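Local coordinates for bacterial bifunctional deaminase-reductase C-terminal domain-containing protein (Corynebacterium diphtheriae, PDB 2P4G), which probably acts as an NADP-dependent pyrimidine reductase of the kind used in riboflavin biosynthesis, at residues Q68-A73 and S192-P197; D74-G79 and P110-L115. All coordinates share one frame; numbering follows the deposited sequence.

Contact 1 of 2, residues Q68-A73 and S192-P197; sequences QLRGWA and SIEGGP. With EDO (1,2-ethanediol), chain G; EDO (1,2-ethanediol), chain J.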
loop_
_atom_site.group_PDB
_atom_site.type_symbol
_atom_site.label_atom_id
_atom_site.label_comp_id
_atom_site.label_asym_id
_atom_site.label_seq_id
_atom_site.Cartn_x
_atom_site.Cartn_y
_atom_site.Cartn_z
ATOM N N GLN A 68 6.734 -16.225 -14.571
ATOM C CA GLN A 68 5.868 -17.376 -14.236
ATOM C C GLN A 68 4.425 -17.091 -14.670
ATOM O O GLN A 68 3.777 -17.938 -15.275
ATOM C CB GLN A 68 5.928 -17.684 -12.728
ATOM C CG GLN A 68 5.362 -19.016 -12.339
ATOM C CD GLN A 68 6.323 -20.148 -12.631
ATOM O OE1 GLN A 68 6.235 -20.808 -13.667
ATOM N NE2 GLN A 68 7.266 -20.358 -11.730
ATOM N N LEU A 69 3.947 -15.883 -14.386
ATOM C CA LEU A 69 2.564 -15.494 -14.720
ATOM C C LEU A 69 2.383 -15.337 -16.223
ATOM O O LEU A 69 1.359 -15.726 -16.780
ATOM C CB LEU A 69 2.138 -14.212 -13.975
ATOM C CG LEU A 69 0.632 -13.858 -14.068
ATOM C CD1 LEU A 69 -0.298 -14.945 -13.509
ATOM C CD2 LEU A 69 0.330 -12.526 -13.415
ATOM N N ARG A 70 3.411 -14.830 -16.880
ATOM C CA ARG A 70 3.469 -14.850 -18.336
ATOM C C ARG A 70 3.397 -16.251 -18.932
ATOM O O ARG A 70 2.798 -16.436 -19.986
ATOM C CB ARG A 70 4.724 -14.126 -18.847
ATOM C CG ARG A 70 4.602 -12.613 -18.756
ATOM C CD ARG A 70 5.807 -11.898 -19.355
ATOM N NE ARG A 70 5.476 -10.489 -19.547
ATOM C CZ ARG A 70 6.049 -9.689 -20.439
ATOM N NH1 ARG A 70 7.023 -10.127 -21.223
ATOM N NH2 ARG A 70 5.633 -8.439 -20.549
ATOM N N GLY A 71 3.995 -17.227 -18.256
ATOM C CA GLY A 71 3.910 -18.609 -18.668
ATOM C C GLY A 71 2.527 -19.199 -18.509
ATOM O O GLY A 71 2.189 -20.168 -19.183
ATOM N N TRP A 72 1.762 -18.632 -17.586
ATOM C CA TRP A 72 0.358 -18.989 -17.333
ATOM C C TRP A 72 -0.575 -18.357 -18.363
ATOM O O TRP A 72 -1.597 -18.936 -18.690
ATOM C CB TRP A 72 -0.026 -18.510 -15.913
ATOM C CG TRP A 72 -1.483 -18.387 -15.616
ATOM C CD1 TRP A 72 -2.275 -19.328 -15.023
ATOM C CD2 TRP A 72 -2.320 -17.244 -15.848
ATOM N NE1 TRP A 72 -3.560 -18.848 -14.885
ATOM C CE2 TRP A 72 -3.611 -17.570 -15.384
ATOM C CE3 TRP A 72 -2.102 -15.967 -16.402
ATOM C CZ2 TRP A 72 -4.683 -16.674 -15.465
ATOM C CZ3 TRP A 72 -3.160 -15.090 -16.496
ATOM C CH2 TRP A 72 -4.439 -15.446 -16.031
ATOM N N ALA A 73 -0.202 -17.170 -18.852
ATOM C CA ALA A 73 -1.067 -16.316 -19.657
ATOM C C ALA A 73 -1.154 -16.750 -21.116
ATOM O O ALA A 73 -0.181 -17.226 -21.702
ATOM C CB ALA A 73 -0.558 -14.832 -19.603
ATOM N N SER A 192 -3.190 -11.710 -18.447
ATOM C CA SER A 192 -2.458 -11.052 -17.379
ATOM C C SER A 192 -2.446 -9.561 -17.711
ATOM O O SER A 192 -2.093 -9.187 -18.823
ATOM C CB SER A 192 -1.048 -11.631 -17.274
ATOM O OG SER A 192 -0.227 -10.880 -16.390
ATOM N N ILE A 193 -2.879 -8.720 -16.772
ATOM C CA ILE A 193 -2.771 -7.269 -16.933
ATOM C C ILE A 193 -1.563 -6.856 -16.120
ATOM O O ILE A 193 -1.563 -7.003 -14.889
ATOM C CB ILE A 193 -4.024 -6.508 -16.439
ATOM C CG1 ILE A 193 -5.250 -6.944 -17.253
ATOM C CG2 ILE A 193 -3.789 -4.943 -16.483
ATOM C CD1 ILE A 193 -6.594 -6.309 -16.772
ATOM N N GLU A 194 -0.528 -6.388 -16.808
ATOM C CA GLU A 194 0.726 -6.042 -16.177
ATOM C C GLU A 194 0.787 -4.560 -15.855
ATOM O O GLU A 194 1.769 -4.034 -15.321
ATOM C CB GLU A 194 1.867 -6.416 -17.076
ATOM C CG GLU A 194 1.975 -7.875 -17.244
ATOM C CD GLU A 194 3.199 -8.291 -17.992
ATOM O OE1 GLU A 194 3.909 -7.427 -18.568
ATOM O OE2 GLU A 194 3.457 -9.508 -18.005
ATOM N N GLY A 195 -0.279 -3.880 -16.222
ATOM C CA GLY A 195 -0.537 -2.626 -15.668
ATOM C C GLY A 195 -0.530 -1.449 -16.578
ATOM O O GLY A 195 -0.896 -1.525 -17.760
ATOM N N GLY A 196 -0.001 -0.397 -15.958
ATOM C CA GLY A 196 -0.559 0.869 -15.972
ATOM C C GLY A 196 -1.552 0.889 -14.815
ATOM O O GLY A 196 -2.557 0.189 -14.869
ATOM N N PRO A 197 -1.276 1.680 -13.759
ATOM C CA PRO A 197 -2.302 2.042 -12.761
ATOM C C PRO A 197 -3.677 2.353 -13.351
ATOM O O PRO A 197 -4.703 1.909 -12.820
ATOM C CB PRO A 197 -1.717 3.298 -12.107
ATOM C CG PRO A 197 -0.252 3.109 -12.191
ATOM C CD PRO A 197 0.043 2.252 -13.409
HETATM C C1 EDO G . 10.163 -8.619 -22.964
HETATM O O1 EDO G . 11.494 -8.673 -22.442
HETATM C C2 EDO G . 9.145 -7.714 -22.213
HETATM O O2 EDO G . 7.770 -7.760 -22.780
HETATM C C1 EDO J . 5.692 -5.747 -11.487
HETATM O O1 EDO J . 5.673 -6.851 -10.588
HETATM C C2 EDO J . 4.378 -5.821 -12.262
HETATM O O2 EDO J . 4.027 -4.610 -12.986
#
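The last turn of the helix that carries Leu69, Arg70 and Trp72 packs against the strand bearing Ser192 and Glu194, their N-to-C directions differing by 142° and their axes 9.5 Å apart at closest approach. The Arg70 chain is extended from CG to NE, which carries NE out to Glu194; the guanidinium grips the carboxylate side-on, giving one nitrogen to each oxygen. NE meets the syn lone pair of Glu194 OE2 at 2.7 Å in an almost straight bond (176°), and NH2 of Arg70 lies 2.8 Å from OE1 of Glu194. Guanidinium and carboxylate are nearly coplanar, 15° apart, although the two side chains cross at about a right angle. Tyr88 OH also hydrogen-bonds Glu194 OE1, and a 1,2-ethanediol, probably from the crystallisation liquor, takes bonds from NH1 and NH2 of Arg70 through its O2. Together these bonds fix the rotation of both groups; Glu194 is buried, whereas Arg70 stays partly exposed. Nearer the helix end the packing is small, all of it on Ser192: Leu69 CD2 comes within 3.4 Å of Ser192 OG, and Ala73 CB sits 4.0 Å from Ser192 CB. Trp72 turns its ring edge to Ser192, with CZ3 3.9 Å from the backbone N. This is helix-on-sheet packing in the dihydrofolate reductase-like alpha/beta fold: helix 60-72 covers strand 190-195, an Arg-Glu salt bridge beside the packing on Ser192.

Contact 2 of 2, residues D74-G79 and P110-L115; sequences DAIVVG and PKLTLL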
loop_
_atom_site.group_PDB
_atom_site.type_symbol
_atom_site.label_atom_id
_atom_site.label_comp_id
_atom_site.label_asym_id
_atom_site.label_seq_id
_atom_site.Cartn_x
_atom_site.Cartn_y
_atom_site.Cartn_z
ATOM N N ASP A 74 -2.330 -16.526 -21.701
ATOM C CA ASP A 74 -2.520 -16.564 -23.144
ATOM C C ASP A 74 -2.264 -15.204 -23.770
ATOM O O ASP A 74 -1.843 -15.109 -24.934
ATOM C CB ASP A 74 -3.944 -17.002 -23.425
ATOM C CG ASP A 74 -4.215 -18.395 -22.916
ATOM O OD1 ASP A 74 -3.353 -19.248 -23.164
ATOM O OD2 ASP A 74 -5.265 -18.645 -22.283
ATOM N N ALA A 75 -2.540 -14.149 -23.003
ATOM C CA ALA A 75 -2.273 -12.759 -23.441
ATOM C C ALA A 75 -1.843 -11.895 -22.275
ATOM O O ALA A 75 -2.179 -12.159 -21.114
ATOM C CB ALA A 75 -3.508 -12.146 -24.092
ATOM N N ILE A 76 -1.100 -10.857 -22.602
ATOM C CA ILE A 76 -0.645 -9.866 -21.645
ATOM C C ILE A 76 -1.262 -8.563 -22.125
ATOM O O ILE A 76 -1.195 -8.238 -23.310
ATOM C CB ILE A 76 0.899 -9.752 -21.673
ATOM C CG1 ILE A 76 1.542 -11.080 -21.263
ATOM C CG2 ILE A 76 1.409 -8.642 -20.787
ATOM C CD1 ILE A 76 2.959 -11.256 -21.781
ATOM N N VAL A 77 -1.886 -7.837 -21.211
ATOM C CA VAL A 77 -2.432 -6.530 -21.496
ATOM C C VAL A 77 -1.676 -5.532 -20.642
ATOM O O VAL A 77 -1.527 -5.710 -19.431
ATOM C CB VAL A 77 -3.935 -6.489 -21.189
ATOM C CG1 VAL A 77 -4.462 -5.073 -21.240
ATOM C CG2 VAL A 77 -4.703 -7.416 -22.160
ATOM N N VAL A 78 -1.155 -4.505 -21.291
ATOM C CA VAL A 78 -0.365 -3.489 -20.612
ATOM C C VAL A 78 -0.523 -2.160 -21.369
ATOM O O VAL A 78 -0.644 -2.146 -22.587
ATOM C CB VAL A 78 1.130 -3.924 -20.488
ATOM C CG1 VAL A 78 1.792 -3.974 -21.862
ATOM C CG2 VAL A 78 1.911 -3.006 -19.527
ATOM N N GLY A 79 -0.553 -1.051 -20.637
ATOM C CA GLY A 79 -0.579 0.264 -21.258
ATOM C C GLY A 79 0.750 0.527 -21.947
ATOM O O GLY A 79 1.819 0.228 -21.417
ATOM N N PRO A 110 2.636 -16.000 -24.870
ATOM C CA PRO A 110 1.412 -15.212 -24.828
ATOM C C PRO A 110 1.470 -14.007 -25.762
ATOM O O PRO A 110 2.540 -13.485 -26.034
ATOM C CB PRO A 110 1.360 -14.726 -23.367
ATOM C CG PRO A 110 2.785 -14.729 -22.934
ATOM C CD PRO A 110 3.401 -15.910 -23.613
ATOM N N LYS A 111 0.307 -13.562 -26.217
ATOM C CA LYS A 111 0.197 -12.411 -27.086
ATOM C C LYS A 111 0.332 -11.155 -26.264
ATOM O O LYS A 111 -0.446 -10.910 -25.334
ATOM C CB LYS A 111 -1.164 -12.399 -27.807
ATOM C CG LYS A 111 -1.322 -11.331 -28.887
ATOM C CD LYS A 111 -0.433 -11.634 -30.070
ATOM C CE LYS A 111 -0.598 -10.650 -31.234
ATOM N NZ LYS A 111 0.344 -11.000 -32.347
ATOM N N LEU A 112 1.307 -10.335 -26.622
ATOM C CA LEU A 112 1.450 -9.023 -26.008
ATOM C C LEU A 112 0.473 -8.050 -26.634
ATOM O O LEU A 112 0.487 -7.842 -27.847
ATOM C CB LEU A 112 2.882 -8.502 -26.171
ATOM C CG LEU A 112 3.239 -7.178 -25.526
ATOM C CD1 LEU A 112 3.010 -7.201 -23.991
ATOM C CD2 LEU A 112 4.687 -6.835 -25.880
ATOM N N THR A 113 -0.341 -7.434 -25.781
ATOM C CA THR A 113 -1.404 -6.505 -26.184
ATOM C C THR A 113 -1.164 -5.146 -25.537
ATOM O O THR A 113 -1.090 -5.022 -24.305
ATOM C CB THR A 113 -2.809 -7.039 -25.788
ATOM O OG1 THR A 113 -2.953 -8.367 -26.286
ATOM C CG2 THR A 113 -3.947 -6.158 -26.347
ATOM N N LEU A 114 -1.010 -4.140 -26.391
ATOM C CA LEU A 114 -0.586 -2.821 -25.957
ATOM C C LEU A 114 -1.707 -1.862 -26.163
ATOM O O LEU A 114 -2.261 -1.774 -27.274
ATOM C CB LEU A 114 0.615 -2.346 -26.775
ATOM C CG LEU A 114 1.889 -3.176 -26.678
ATOM C CD1 LEU A 114 2.936 -2.580 -27.648
ATOM C CD2 LEU A 114 2.430 -3.229 -25.216
ATOM N N LEU A 115 -2.074 -1.179 -25.080
ATOM C CA LEU A 115 -3.129 -0.190 -25.098
ATOM C C LEU A 115 -2.510 1.191 -25.273
ATOM O O LEU A 115 -1.703 1.638 -24.455
ATOM C CB LEU A 115 -3.897 -0.244 -23.777
ATOM C CG LEU A 115 -4.455 -1.599 -23.344
ATOM C CD1 LEU A 115 -5.287 -1.433 -22.073
ATOM C CD2 LEU A 115 -5.281 -2.241 -24.420
#
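Val78 and Leu114 lie side by side and point the same way, their methyls pressed together at 3.5 Å between CG1 of Val78 and CD2 of Leu114, tighter than usual for two carbons. A chi1 of 67° puts CG1 of Val78 between its backbone N and carbonyl carbon, and it is this methyl that meets Leu114. The same face continues through Leu112, whose CD1 is 3.9 Å from Ile76 CG2, and ends where Ile76 CD1 meets the ring of Pro110 at CG, 3.7 Å away. On the other face, Val77 CG1 touches Leu115 CD1 at 3.8 Å, and the Val77 and Thr113 side chains lie side by side, pointing the same way. Between these layers the backbones pair in parallel, Ala75 opposite Lys111 through Gly79 opposite Leu115. Five hydrogen bonds join them; that from Thr113 N to Ile76 O is the shortest, at 2.7 Å. CA-H...O contacts run from Ala75 and Val77 to the carbonyls of Lys111 and Thr113. The first of the five, Lys111 N to Asp74 O (2.9 Å), lies at the polar edge. The Asp74 carboxylate instead turns to Arg106 in a salt bridge and to the backbone N of Lys189 and Lys190, while Lys111 NZ bonds to Ser137 O. In the sheet this pair lies between strands 190-195 and 139-143; Leu183 of helix 175-184 packs on Ala75, Val77 and Thr113, whereas Val91 and Leu127, from loops, touch Ile76 and Leu112 on the opposite face.

How the contacts relate
The centres of the two contacts are only 8 Å apart, and both reach the same mixed sheet, near the centre of the molecule; contact 1 adds the helix packed on it. Helix 60-72 of contact 1 leads directly into strand 75-79 of contact 2; strand 111-115 comes next, and strand 190-195 returns much later to lie beside 75-79 on its other side. Backbone pairing between these neighbours, probably Val77 N to Ser192 O and Glu194 N to Val77 O, joins the contacts, and Glu194 CD packs on Ile76 CG2. Strand 75-79 is thus the shared element, so a helix and the strand that follows it are built into adjacent parts of one parallel region.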